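Dehydroquinate synthase (Thermus thermophilus, PDB 1UJN) probably catalyses the conversion of 3-deoxy-D-arabino-heptulosonate 7-phosphate to 3-dehydroquinate with release of phosphate, using NAD and a divalent zinc or cobalt ion. Local coordinates at residues A31-D36 / E45-L50; A86-V91 / G101-T106; A126-K131 / R205-K210; E40-E45 / L156-T161; R212-D217 / R225-G230. One frame throughout, in Å; residues are numbered along the deposited sequence.

Overall arrangement
Contacts 1, 2 and 4 lie in the nucleotide-binding part of the chain, contacts 3 and 5 around helix 199-216. Contacts 1 and 2, centres about 12 Å apart, each pack a helix against one of the neighbouring parallel strands 31-36 and 87-92 of one sheet. Contact 4 shares helix 40-50 with contact 1, about 11 Å away between centres. Along the chain contact 1 closes before contact 2, contact 3 and then contact 5; the segments of contact 4 alternate with those of contacts 1 and 3 and enclose contact 2. Contacts 1 and 5, about 32 Å apart between centres, lie on opposite sides of the chain's centre, and contact 3 ties the two parts together.

Contact 1 of 5, residues A31-D36 / E45-L50; sequences AALLFD and EVAKAL
The peptide group between Val46 and Ala47 is the flat element that Leu33 meets, for no ring or carboxylate enters this contact. CD1 of Leu33 sits over one of its faces, 3.9 Å from Ala47 N. At the peptide's edge, Val46 O accepts the helical bond from Leu50 N (3.1 Å). All contacts across the gap converge on the same Leu33 methyl: Leu33 CD1 lies 3.7 Å from Val46 CG1 and 4.1 Å from Ala47 CB. It gets there because CG of Leu33 stands anti to the backbone N (chi1 -173°), extending the branch from the strand. The side chains of Leu33 and Val46 cross at about a right angle. Strand 31-36, helix 40-50 and strand 55-58 form a beta-alpha-beta unit of the Rossmann-like N-terminal domain, and here the helix is seated on the first strand of that unit. The summed buried area is a modest 94 Å². Leu33 also touches Ala43, Val52 and Leu89. Val46 reaches Leu89 as well, on adjacent strand 87-92, and Ala47 rests on Leu55 of the unit's second strand.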
# COMPACT_ATOMS: atom_id res chain seq x y z
N ALA A 31 1.27 14.34 14.93
CA ALA A 31 -0.03 13.86 14.47
C ALA A 31 -0.79 14.87 13.62
O ALA A 31 -0.48 16.06 13.62
CB ALA A 31 -0.88 13.46 15.68
N ALA A 32 -1.78 14.37 12.89
CA ALA A 32 -2.63 15.20 12.05
C ALA A 32 -4.01 14.55 12.12
O ALA A 32 -4.12 13.35 12.37
CB ALA A 32 -2.11 15.20 10.61
N LEU A 33 -5.05 15.34 11.91
CA LEU A 33 -6.40 14.80 11.99
C LEU A 33 -7.21 15.19 10.75
O LEU A 33 -7.29 16.36 10.38
CB LEU A 33 -7.09 15.30 13.27
CG LEU A 33 -8.47 14.73 13.65
CD1 LEU A 33 -8.70 14.91 15.15
CD2 LEU A 33 -9.57 15.43 12.84
N LEU A 34 -7.79 14.18 10.12
CA LEU A 34 -8.62 14.33 8.93
C LEU A 34 -10.06 14.08 9.38
O LEU A 34 -10.33 13.09 10.08
CB LEU A 34 -8.20 13.27 7.89
CG LEU A 34 -8.84 13.31 6.51
CD1 LEU A 34 -8.36 14.56 5.78
CD2 LEU A 34 -8.46 12.05 5.72
N PHE A 35 -10.99 14.94 8.97
CA PHE A 35 -12.38 14.77 9.40
C PHE A 35 -13.44 15.15 8.37
O PHE A 35 -13.20 15.95 7.47
CB PHE A 35 -12.62 15.59 10.68
CG PHE A 35 -12.54 17.09 10.47
CD1 PHE A 35 -13.67 17.83 10.17
CD2 PHE A 35 -11.31 17.74 10.58
CE1 PHE A 35 -13.59 19.21 9.98
CE2 PHE A 35 -11.22 19.13 10.39
CZ PHE A 35 -12.37 19.86 10.09
N ASP A 36 -14.62 14.56 8.54
CA ASP A 36 -15.78 14.83 7.68
C ASP A 36 -16.34 16.15 8.23
O ASP A 36 -16.63 16.24 9.42
CB ASP A 36 -16.81 13.72 7.86
CG ASP A 36 -18.07 13.94 7.04
OD1 ASP A 36 -18.48 15.11 6.85
OD2 ASP A 36 -18.68 12.94 6.59
N GLU A 45 -13.02 18.36 19.21
CA GLU A 45 -12.94 17.84 20.57
C GLU A 45 -11.85 16.77 20.65
O GLU A 45 -11.07 16.72 21.61
CB GLU A 45 -14.28 17.25 21.01
CG GLU A 45 -14.25 16.68 22.41
CD GLU A 45 -15.58 16.11 22.85
OE1 GLU A 45 -15.64 15.55 23.96
OE2 GLU A 45 -16.56 16.23 22.09
N VAL A 46 -11.80 15.92 19.63
CA VAL A 46 -10.79 14.87 19.56
C VAL A 46 -9.41 15.52 19.51
O VAL A 46 -8.49 15.13 20.24
CB VAL A 46 -10.99 13.98 18.30
CG1 VAL A 46 -9.80 13.04 18.12
CG2 VAL A 46 -12.27 13.17 18.43
N ALA A 47 -9.27 16.53 18.65
CA ALA A 47 -8.01 17.25 18.49
C ALA A 47 -7.56 17.89 19.80
O ALA A 47 -6.40 17.75 20.20
CB ALA A 47 -8.16 18.31 17.41
N LYS A 48 -8.47 18.58 20.46
CA LYS A 48 -8.14 19.26 21.72
C LYS A 48 -7.73 18.28 22.82
O LYS A 48 -6.77 18.51 23.54
CB LYS A 48 -9.32 20.10 22.19
CG LYS A 48 -8.95 21.14 23.24
CD LYS A 48 -10.13 22.06 23.53
CE LYS A 48 -9.72 23.21 24.43
NZ LYS A 48 -8.94 22.73 25.60
N ALA A 49 -8.46 17.17 22.93
CA ALA A 49 -8.17 16.18 23.95
C ALA A 49 -6.79 15.53 23.80
O ALA A 49 -6.09 15.28 24.78
CB ALA A 49 -9.25 15.10 23.94
N LEU A 50 -6.40 15.26 22.55
CA LEU A 50 -5.13 14.59 22.29
C LEU A 50 -3.96 15.49 21.90
O LEU A 50 -2.85 15.00 21.67
CB LEU A 50 -5.37 13.52 21.21
CG LEU A 50 -6.40 12.47 21.65
CD1 LEU A 50 -6.82 11.60 20.48
CD2 LEU A 50 -5.79 11.62 22.76

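Contact 2 of 5, residues A86-V91 / G101-T106; sequences ATLLVV and GFVAAT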
# COMPACT_ATOMS: atom_id res chain seq x y z
N ALA A 86 4.59 9.65 12.74
CA ALA A 86 3.37 10.43 12.94
C ALA A 86 2.15 9.51 12.95
O ALA A 86 2.20 8.37 12.46
CB ALA A 86 3.22 11.47 11.83
N THR A 87 1.06 10.01 13.53
CA THR A 87 -0.19 9.26 13.59
C THR A 87 -1.27 10.09 12.92
O THR A 87 -1.39 11.29 13.18
CB THR A 87 -0.63 9.00 15.04
OG1 THR A 87 0.37 8.22 15.71
CG2 THR A 87 -1.95 8.24 15.07
N LEU A 88 -2.06 9.46 12.06
CA LEU A 88 -3.16 10.15 11.39
C LEU A 88 -4.45 9.76 12.10
O LEU A 88 -4.76 8.57 12.21
CB LEU A 88 -3.25 9.72 9.92
CG LEU A 88 -4.37 10.37 9.11
CD1 LEU A 88 -4.10 11.87 8.96
CD2 LEU A 88 -4.47 9.73 7.74
N LEU A 89 -5.19 10.75 12.59
CA LEU A 89 -6.46 10.48 13.25
C LEU A 89 -7.56 10.72 12.22
O LEU A 89 -7.54 11.72 11.50
CB LEU A 89 -6.65 11.39 14.47
CG LEU A 89 -5.74 11.09 15.67
CD1 LEU A 89 -4.31 11.53 15.37
CD2 LEU A 89 -6.26 11.84 16.89
N VAL A 90 -8.51 9.79 12.12
CA VAL A 90 -9.56 9.94 11.13
C VAL A 90 -10.93 9.93 11.78
O VAL A 90 -11.34 8.94 12.40
CB VAL A 90 -9.48 8.82 10.06
CG1 VAL A 90 -10.43 9.11 8.92
CG2 VAL A 90 -8.04 8.70 9.54
N VAL A 91 -11.65 11.03 11.62
CA VAL A 91 -12.97 11.19 12.23
C VAL A 91 -14.04 11.34 11.15
O VAL A 91 -14.07 12.33 10.43
CB VAL A 91 -13.00 12.43 13.14
CG1 VAL A 91 -14.32 12.49 13.91
CG2 VAL A 91 -11.80 12.40 14.11
N GLY A 101 -7.54 5.86 5.77
CA GLY A 101 -6.76 4.66 6.04
C GLY A 101 -5.79 4.38 4.91
O GLY A 101 -4.68 3.90 5.14
N PHE A 102 -6.19 4.69 3.68
CA PHE A 102 -5.34 4.48 2.51
C PHE A 102 -4.21 5.51 2.49
O PHE A 102 -3.08 5.19 2.11
CB PHE A 102 -6.18 4.56 1.23
CG PHE A 102 -5.41 4.27 -0.02
CD1 PHE A 102 -4.59 3.14 -0.11
CD2 PHE A 102 -5.49 5.12 -1.12
CE1 PHE A 102 -3.88 2.86 -1.27
CE2 PHE A 102 -4.78 4.85 -2.29
CZ PHE A 102 -3.97 3.72 -2.37
N VAL A 103 -4.52 6.74 2.89
CA VAL A 103 -3.50 7.78 2.96
C VAL A 103 -2.46 7.33 4.00
O VAL A 103 -1.27 7.40 3.75
CB VAL A 103 -4.12 9.13 3.39
CG1 VAL A 103 -3.02 10.11 3.80
CG2 VAL A 103 -4.93 9.71 2.23
N ALA A 104 -2.92 6.84 5.15
CA ALA A 104 -2.01 6.37 6.19
C ALA A 104 -1.19 5.18 5.71
O ALA A 104 -0.00 5.06 6.04
CB ALA A 104 -2.80 5.97 7.44
N ALA A 105 -1.81 4.29 4.95
CA ALA A 105 -1.12 3.11 4.45
C ALA A 105 -0.01 3.42 3.47
O ALA A 105 0.93 2.64 3.35
CB ALA A 105 -2.12 2.16 3.78
N THR A 106 -0.09 4.57 2.81
CA THR A 106 0.89 4.90 1.79
C THR A 106 1.78 6.11 2.01
O THR A 106 2.81 6.24 1.35
CB THR A 106 0.20 5.04 0.43
OG1 THR A 106 -0.81 6.05 0.51
CG2 THR A 106 -0.46 3.70 0.04
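Leu88 projects from its strand at Ala104 and Val103, and its atoms can be followed outward one by one. Leu88 CB leaves the backbone toward the helix but is still 4.5 Å from Ala104 CB. CG is placed anti to the backbone N (chi1 180°), which directs the fork of the side chain across the gap. There the two branches part: Leu88 CD1 remains 5.6 Å from Val103 CG1, whereas CD2 makes the contact. Leu88 CD2 lies 4.1 Å from Ala104 CB and 4.2 Å from Val103 CG1, a methyl that touches two consecutive helical side chains. Such spacings indicate ordinary van der Waals packing, with no hydrogen bond across the segments. Strand 87-92 and helix 94-106 are the first two elements of a beta-alpha-beta unit that ends in strand 112-117, within the Rossmann-like part of the enzyme. Tyr113 of that last strand packs on Ala104, and Val103 is flanked by Tyr70, Val73, Leu74 and Leu77 of helix 67-80. Val90 is also directed at the helix, although its CG2 comes no nearer than 4.7 Å, to Gly101 N. Toward the end of the helix Thr106 OG1 donates to Phe102 O over 2.9 Å, from a position tilted 24° out of the carbonyl plane. The same region meets the second subunit of the dimer, where Phe102 packs on Tyr70 of that chain and Thr106 makes backbone hydrogen bonds to it.

Contact 3 of 5, residues A126-K131 / R205-K210; sequences ASVGGK and RAVAVK
Val128 faces the turn of helix 199-216 that carries Val207 and Lys210, its CA 6.8 Å from Lys210 CA, and Gly129 after it takes backbone angles at which a beta carbon would press on Val128 O, which calls for glycine. The Val128 and Lys210 side chains slide past each other in opposite directions, with Val128 CB 3.9 Å from Lys210 CD. Lys210 is extended from CG onward, and CG itself lies anti to the backbone N (chi1 -173°). This carries the amine along the flank of the valine to the carbonyl behind it. There Lys210 NZ donates to Val128 O over 3.0 Å, approaching from above the carbonyl plane, 35° out of it, with a C=O...N angle of 144°. On the helix side Val207 crosses Val128 obliquely, its CG1 4.1 Å from Val128 CG2. The same Val207 methyl comes 3.7 Å from Ser127 OG, whose hydrogen bond goes instead to Ile123 O. Ile14 of strand 12-17 packs on all three of Ser127, Val128 and Val207. The segments belong to different sequence families, N-terminal and C-terminal, so the contact ties the nucleotide-binding part to the helical part. Lys131, a predicted NAD-binding residue, follows the two glycines, and the Lys210 side chain is about 7 Å from that of Glu173, a predicted zinc ligand. Because the amine also forms a salt bridge to Asp125 OD1, two oxygens grip it, which would restrict the sweep of its long chain beside the predicted metal site.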
# COMPACT_ATOMS: atom_id res chain seq x y z
N ALA A 126 -16.68 -0.99 9.15
CA ALA A 126 -15.33 -0.50 8.91
C ALA A 126 -14.29 -0.71 10.01
O ALA A 126 -13.10 -0.56 9.77
CB ALA A 126 -15.39 0.98 8.52
N SER A 127 -14.73 -1.07 11.22
CA SER A 127 -13.82 -1.26 12.35
C SER A 127 -12.97 -2.53 12.28
O SER A 127 -11.97 -2.64 13.00
CB SER A 127 -14.60 -1.27 13.66
OG SER A 127 -15.61 -2.28 13.63
N VAL A 128 -13.38 -3.47 11.44
CA VAL A 128 -12.68 -4.74 11.29
C VAL A 128 -12.43 -5.07 9.82
O VAL A 128 -13.28 -4.79 8.97
CB VAL A 128 -13.51 -5.90 11.91
CG1 VAL A 128 -12.77 -7.22 11.78
CG2 VAL A 128 -13.83 -5.58 13.37
N GLY A 129 -11.27 -5.65 9.52
CA GLY A 129 -10.97 -6.01 8.14
C GLY A 129 -9.79 -5.31 7.50
O GLY A 129 -9.19 -5.84 6.56
N GLY A 130 -9.47 -4.12 7.98
CA GLY A 130 -8.35 -3.36 7.45
C GLY A 130 -8.51 -2.87 6.02
O GLY A 130 -7.54 -2.42 5.41
N LYS A 131 -9.71 -2.96 5.46
CA LYS A 131 -9.93 -2.49 4.09
C LYS A 131 -9.92 -0.98 3.97
O LYS A 131 -10.65 -0.30 4.68
CB LYS A 131 -11.25 -3.00 3.54
CG LYS A 131 -11.33 -4.50 3.38
CD LYS A 131 -12.58 -4.86 2.60
CE LYS A 131 -12.59 -6.33 2.23
NZ LYS A 131 -13.76 -6.66 1.37
N ARG A 205 -22.02 -5.95 20.30
CA ARG A 205 -22.31 -7.32 19.91
C ARG A 205 -22.11 -7.48 18.40
O ARG A 205 -21.58 -8.49 17.93
CB ARG A 205 -23.74 -7.70 20.30
CG ARG A 205 -24.12 -9.12 19.91
CD ARG A 205 -25.51 -9.49 20.41
NE ARG A 205 -25.52 -9.76 21.84
CZ ARG A 205 -25.03 -10.86 22.40
NH1 ARG A 205 -24.48 -11.81 21.66
NH2 ARG A 205 -25.08 -11.01 23.72
N ALA A 206 -22.55 -6.48 17.64
CA ALA A 206 -22.43 -6.52 16.18
C ALA A 206 -20.96 -6.58 15.75
O ALA A 206 -20.60 -7.37 14.87
CB ALA A 206 -23.10 -5.30 15.57
N VAL A 207 -20.12 -5.76 16.36
CA VAL A 207 -18.70 -5.74 16.01
C VAL A 207 -18.04 -7.06 16.39
O VAL A 207 -17.22 -7.59 15.64
CB VAL A 207 -17.96 -4.60 16.73
CG1 VAL A 207 -16.48 -4.61 16.33
CG2 VAL A 207 -18.58 -3.25 16.37
N ALA A 208 -18.40 -7.59 17.55
CA ALA A 208 -17.83 -8.84 18.03
C ALA A 208 -18.03 -9.98 17.04
O ALA A 208 -17.17 -10.86 16.92
CB ALA A 208 -18.43 -9.20 19.39
N VAL A 209 -19.15 -9.98 16.32
CA VAL A 209 -19.40 -11.04 15.35
C VAL A 209 -18.43 -10.96 14.17
O VAL A 209 -17.91 -11.99 13.72
CB VAL A 209 -20.85 -11.00 14.82
CG1 VAL A 209 -21.03 -12.05 13.73
CG2 VAL A 209 -21.82 -11.25 15.95
N LYS A 210 -18.18 -9.76 13.65
CA LYS A 210 -17.26 -9.64 12.53
C LYS A 210 -15.85 -9.98 12.98
O LYS A 210 -15.06 -10.51 12.21
CB LYS A 210 -17.29 -8.23 11.91
CG LYS A 210 -16.46 -8.15 10.64
CD LYS A 210 -16.64 -6.86 9.86
CE LYS A 210 -15.82 -6.91 8.57
NZ LYS A 210 -15.87 -5.65 7.77

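Contact 4 of 5, residues E40-E45 / L156-T161; sequences EGFAQE and LRALKT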
# COMPACT_ATOMS: atom_id res chain seq x y z
N GLU A 40 -17.34 18.26 12.47
CA GLU A 40 -16.22 19.10 12.89
C GLU A 40 -16.22 19.33 14.40
O GLU A 40 -15.15 19.36 15.02
CB GLU A 40 -16.24 20.45 12.17
CG GLU A 40 -15.06 21.33 12.58
CD GLU A 40 -14.90 22.56 11.72
OE1 GLU A 40 -13.89 23.28 11.91
OE2 GLU A 40 -15.76 22.81 10.85
N GLY A 41 -17.40 19.51 14.98
CA GLY A 41 -17.49 19.73 16.42
C GLY A 41 -16.76 18.66 17.20
O GLY A 41 -15.92 18.95 18.05
N PHE A 42 -17.08 17.40 16.90
CA PHE A 42 -16.45 16.28 17.58
C PHE A 42 -14.98 16.19 17.18
O PHE A 42 -14.12 15.87 18.00
CB PHE A 42 -17.18 14.97 17.22
CG PHE A 42 -16.57 13.75 17.84
CD1 PHE A 42 -16.35 13.68 19.21
CD2 PHE A 42 -16.22 12.66 17.05
CE1 PHE A 42 -15.79 12.55 19.79
CE2 PHE A 42 -15.65 11.52 17.62
CZ PHE A 42 -15.44 11.46 19.00
N ALA A 43 -14.69 16.49 15.92
CA ALA A 43 -13.32 16.45 15.42
C ALA A 43 -12.44 17.40 16.22
O ALA A 43 -11.33 17.06 16.61
CB ALA A 43 -13.29 16.83 13.94
N GLN A 44 -12.96 18.60 16.49
CA GLN A 44 -12.21 19.58 17.26
C GLN A 44 -12.04 19.10 18.70
O GLN A 44 -11.05 19.40 19.35
CB GLN A 44 -12.91 20.94 17.24
CG GLN A 44 -13.06 21.54 15.86
CD GLN A 44 -11.74 22.04 15.27
OE1 GLN A 44 -10.72 22.07 15.95
NE2 GLN A 44 -11.76 22.42 13.99
N GLU A 45 -13.02 18.36 19.21
CA GLU A 45 -12.94 17.84 20.57
C GLU A 45 -11.85 16.77 20.65
O GLU A 45 -11.07 16.72 21.61
CB GLU A 45 -14.28 17.25 21.01
CG GLU A 45 -14.25 16.68 22.41
CD GLU A 45 -15.58 16.11 22.85
OE1 GLU A 45 -15.64 15.55 23.96
OE2 GLU A 45 -16.56 16.23 22.09
N LEU A 156 -20.43 7.21 20.91
CA LEU A 156 -21.85 7.17 20.62
C LEU A 156 -22.52 8.55 20.63
O LEU A 156 -23.50 8.76 19.93
CB LEU A 156 -22.55 6.22 21.60
CG LEU A 156 -21.98 4.79 21.54
CD1 LEU A 156 -22.70 3.89 22.54
CD2 LEU A 156 -22.13 4.24 20.13
N ARG A 157 -21.98 9.49 21.39
CA ARG A 157 -22.58 10.81 21.41
C ARG A 157 -22.53 11.44 20.03
O ARG A 157 -23.28 12.35 19.70
CB ARG A 157 -21.81 11.67 22.41
CG ARG A 157 -22.39 13.08 22.54
CD ARG A 157 -21.81 13.84 23.73
NE ARG A 157 -20.36 13.64 23.81
CZ ARG A 157 -19.58 14.49 23.10
NH1 ARG A 157 -20.14 15.46 22.39
NH2 ARG A 157 -18.26 14.36 23.13
N ALA A 158 -21.66 10.92 19.17
CA ALA A 158 -21.54 11.42 17.81
C ALA A 158 -22.64 10.92 16.87
O ALA A 158 -22.91 11.54 15.84
CB ALA A 158 -20.17 11.06 17.24
N LEU A 159 -23.28 9.80 17.22
CA LEU A 159 -24.34 9.23 16.38
C LEU A 159 -25.68 9.97 16.47
O LEU A 159 -26.57 9.74 15.65
CB LEU A 159 -24.58 7.77 16.76
CG LEU A 159 -23.45 6.77 16.58
CD1 LEU A 159 -23.88 5.42 17.14
CD2 LEU A 159 -23.09 6.67 15.11
N LYS A 160 -25.81 10.84 17.46
CA LYS A 160 -27.06 11.57 17.65
C LYS A 160 -27.41 12.57 16.54
O LYS A 160 -28.58 12.85 16.31
CB LYS A 160 -27.03 12.25 19.01
CG LYS A 160 -26.92 11.24 20.15
CD LYS A 160 -26.86 11.88 21.53
CE LYS A 160 -26.33 10.89 22.55
NZ LYS A 160 -25.81 11.55 23.78
N THR A 161 -26.40 13.09 15.85
CA THR A 161 -26.65 14.04 14.77
C THR A 161 -26.78 13.33 13.43
O THR A 161 -26.99 13.96 12.39
CB THR A 161 -25.52 15.07 14.66
OG1 THR A 161 -25.74 15.90 13.52
CG2 THR A 161 -24.17 14.36 14.52
O HOH W 1 -18.12 17.24 20.49
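Phe42 and Ala158 form the packed inner part of this contact, and Glu45 with Arg157 and a water its solvent-side rim. Phe42 and Ala158 are buried in the protein: Ala158 CB stands 4.3 Å from Phe42 CD2, approaching the ring obliquely. Phe42 also packs on Thr118, a residue predicted to bind NAD, and on Val91. At the rim, where Arg157 is exposed, Arg157 NH2 donates to Glu45 OE2 over 2.7 Å at an N-H...O angle of 166°, a nearly straight bond within a salt bridge. The acceptor lies at the edge of the guanidinium, only 8° out of its plane, and is itself met on its syn side. The carboxylate and guanidinium planes are turned 30° apart; Glu45 OE1 is also near, 3.0 Å from Arg157 NH2, but the bond is to OE2. Glu45 reaches outward fully extended, while the arginine chain bends at chi3 to bring its end round to meet it. Water 1 donates to Glu45 OE2 and accepts a long bond, 3.3 Å, from Arg157 NH1. This rim also touches crystal neighbours, which may influence the side-chain positions. Helix 40-50 follows strand 31-36 and the loop at 156-161 follows strand 151-155, while Thr118 comes just after strand 112-117. These strands are parallel, so the contact lies at the C-terminal edge of the sheet, the edge at which Rossmann-like folds bind their dinucleotide.

Contact 5 of 5, residues R212-D217 / R225-G230; sequences RVTEED and RLLNLG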
# COMPACT_ATOMS: atom_id res chain seq x y z
N ARG A 212 -14.93 -12.27 15.22
CA ARG A 212 -14.81 -13.73 15.25
C ARG A 212 -14.68 -14.36 13.87
O ARG A 212 -13.76 -15.14 13.62
CB ARG A 212 -16.02 -14.35 15.96
CG ARG A 212 -16.08 -14.08 17.45
CD ARG A 212 -16.89 -15.16 18.16
NE ARG A 212 -18.25 -15.25 17.65
CZ ARG A 212 -19.20 -14.34 17.89
NH1 ARG A 212 -18.93 -13.28 18.63
NH2 ARG A 212 -20.41 -14.51 17.38
N VAL A 213 -15.62 -14.05 12.99
CA VAL A 213 -15.62 -14.59 11.64
C VAL A 213 -14.31 -14.29 10.91
O VAL A 213 -13.76 -15.14 10.22
CB VAL A 213 -16.78 -14.01 10.82
CG1 VAL A 213 -16.74 -14.57 9.41
CG2 VAL A 213 -18.10 -14.34 11.49
N THR A 214 -13.82 -13.07 11.09
CA THR A 214 -12.59 -12.63 10.44
C THR A 214 -11.34 -13.37 10.91
O THR A 214 -10.48 -13.70 10.11
CB THR A 214 -12.39 -11.12 10.66
OG1 THR A 214 -13.44 -10.41 10.00
CG2 THR A 214 -11.05 -10.67 10.09
N GLU A 215 -11.25 -13.62 12.22
CA GLU A 215 -10.08 -14.31 12.76
C GLU A 215 -10.06 -15.81 12.49
O GLU A 215 -8.99 -16.40 12.34
CB GLU A 215 -9.96 -14.03 14.26
CG GLU A 215 -9.44 -12.63 14.53
CD GLU A 215 -9.47 -12.24 16.00
OE1 GLU A 215 -9.09 -11.08 16.29
OE2 GLU A 215 -9.86 -13.06 16.86
N GLU A 216 -11.24 -16.42 12.41
CA GLU A 216 -11.32 -17.85 12.16
C GLU A 216 -10.96 -18.18 10.71
O GLU A 216 -10.44 -19.25 10.41
CB GLU A 216 -12.72 -18.38 12.46
CG GLU A 216 -12.83 -19.90 12.43
CD GLU A 216 -14.26 -20.40 12.52
OE1 GLU A 216 -15.18 -19.55 12.58
OE2 GLU A 216 -14.47 -21.63 12.53
N ASP A 217 -11.24 -17.24 9.81
CA ASP A 217 -10.97 -17.44 8.39
C ASP A 217 -10.29 -16.24 7.74
O ASP A 217 -10.94 -15.46 7.04
CB ASP A 217 -12.28 -17.73 7.65
CG ASP A 217 -12.10 -17.86 6.15
OD1 ASP A 217 -13.10 -17.74 5.42
OD2 ASP A 217 -10.95 -18.09 5.71
N ARG A 225 -16.22 -15.42 3.91
CA ARG A 225 -16.95 -14.99 2.72
C ARG A 225 -18.47 -15.02 2.95
O ARG A 225 -19.26 -14.62 2.10
CB ARG A 225 -16.58 -15.93 1.57
CG ARG A 225 -17.18 -17.32 1.73
CD ARG A 225 -16.32 -18.40 1.07
NE ARG A 225 -17.15 -19.56 0.70
CZ ARG A 225 -17.05 -20.66 1.47
NH1 ARG A 225 -16.24 -20.66 2.52
NH2 ARG A 225 -17.78 -21.74 1.18
N LEU A 226 -18.89 -15.41 4.15
CA LEU A 226 -20.30 -15.37 4.51
C LEU A 226 -20.71 -13.91 4.73
O LEU A 226 -21.89 -13.57 4.72
CB LEU A 226 -20.55 -16.18 5.78
CG LEU A 226 -20.19 -17.67 5.75
CD1 LEU A 226 -20.41 -18.27 7.13
CD2 LEU A 226 -21.03 -18.40 4.70
N LEU A 227 -19.72 -13.05 4.94
CA LEU A 227 -19.97 -11.63 5.16
C LEU A 227 -20.56 -11.01 3.89
O LEU A 227 -21.09 -9.90 3.91
CB LEU A 227 -18.67 -10.91 5.54
CG LEU A 227 -18.02 -11.35 6.85
CD1 LEU A 227 -16.61 -10.77 6.94
CD2 LEU A 227 -18.87 -10.89 8.03
N ASN A 228 -20.47 -11.74 2.78
CA ASN A 228 -21.00 -11.26 1.52
C ASN A 228 -22.47 -11.61 1.35
O ASN A 228 -23.02 -11.52 0.25
CB ASN A 228 -20.19 -11.81 0.35
CG ASN A 228 -18.77 -11.26 0.32
OD1 ASN A 228 -18.56 -10.05 0.36
ND2 ASN A 228 -17.79 -12.16 0.25
N LEU A 229 -23.11 -12.03 2.44
CA LEU A 229 -24.52 -12.39 2.41
C LEU A 229 -25.34 -11.18 1.94
O LEU A 229 -25.23 -10.10 2.51
CB LEU A 229 -24.98 -12.81 3.81
CG LEU A 229 -26.47 -13.12 4.03
CD1 LEU A 229 -26.89 -14.34 3.19
CD2 LEU A 229 -26.71 -13.38 5.50
N GLY A 230 -26.15 -11.39 0.90
CA GLY A 230 -26.99 -10.32 0.37
C GLY A 230 -26.27 -9.30 -0.49
O GLY A 230 -26.89 -8.37 -1.01
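Val213 and Leu227 point their side chains toward each other across the gap. The meeting is at the branches, with Val213 CG1 4.3 Å from Leu227 CG, a relaxed van der Waals distance. The next residue, Thr214, is placed alongside: its OG1 comes 4.4 Å from Leu227 CD1 but spends its hydrogen bond on Lys210 O, back in its own helix. That same CD1 of Leu227 also lies 4.3 Å from Lys210 CE, so the leucine tip meets both Thr214 and the extended Lys210, one turn apart on one helix. Farther down, Asp217 is also turned toward the other segment, its CG anti to the backbone N (chi1 176°). Yet Asp217 OD1 stops 4.2 Å from Arg225 N and 5.2 Å from Arg225 NH1, so neither pair is a bond, although the opposite charges could still attract weakly. The carboxylate instead receives Gly222 N at OD1 and Lys221 N at OD2, gathering the turn that connects the segments just where helix 199-216 ends. Residues 225-227 are the end of a 3-10 segment, in which Asn228 N donates to Arg225 O over 3.2 Å, and the segment 225-230 closes at Gly230, the N-cap of helix 231-240. His231, a predicted zinc ligand, begins that helix and bonds through ND1 to Leu229 O. Around this, Leu227 rests on Ile180 of helix 164-181 and bonds through its O to Lys176 NZ, while Leu226 and Leu229 pack on the hairpin of strands 311-314 and 319-323.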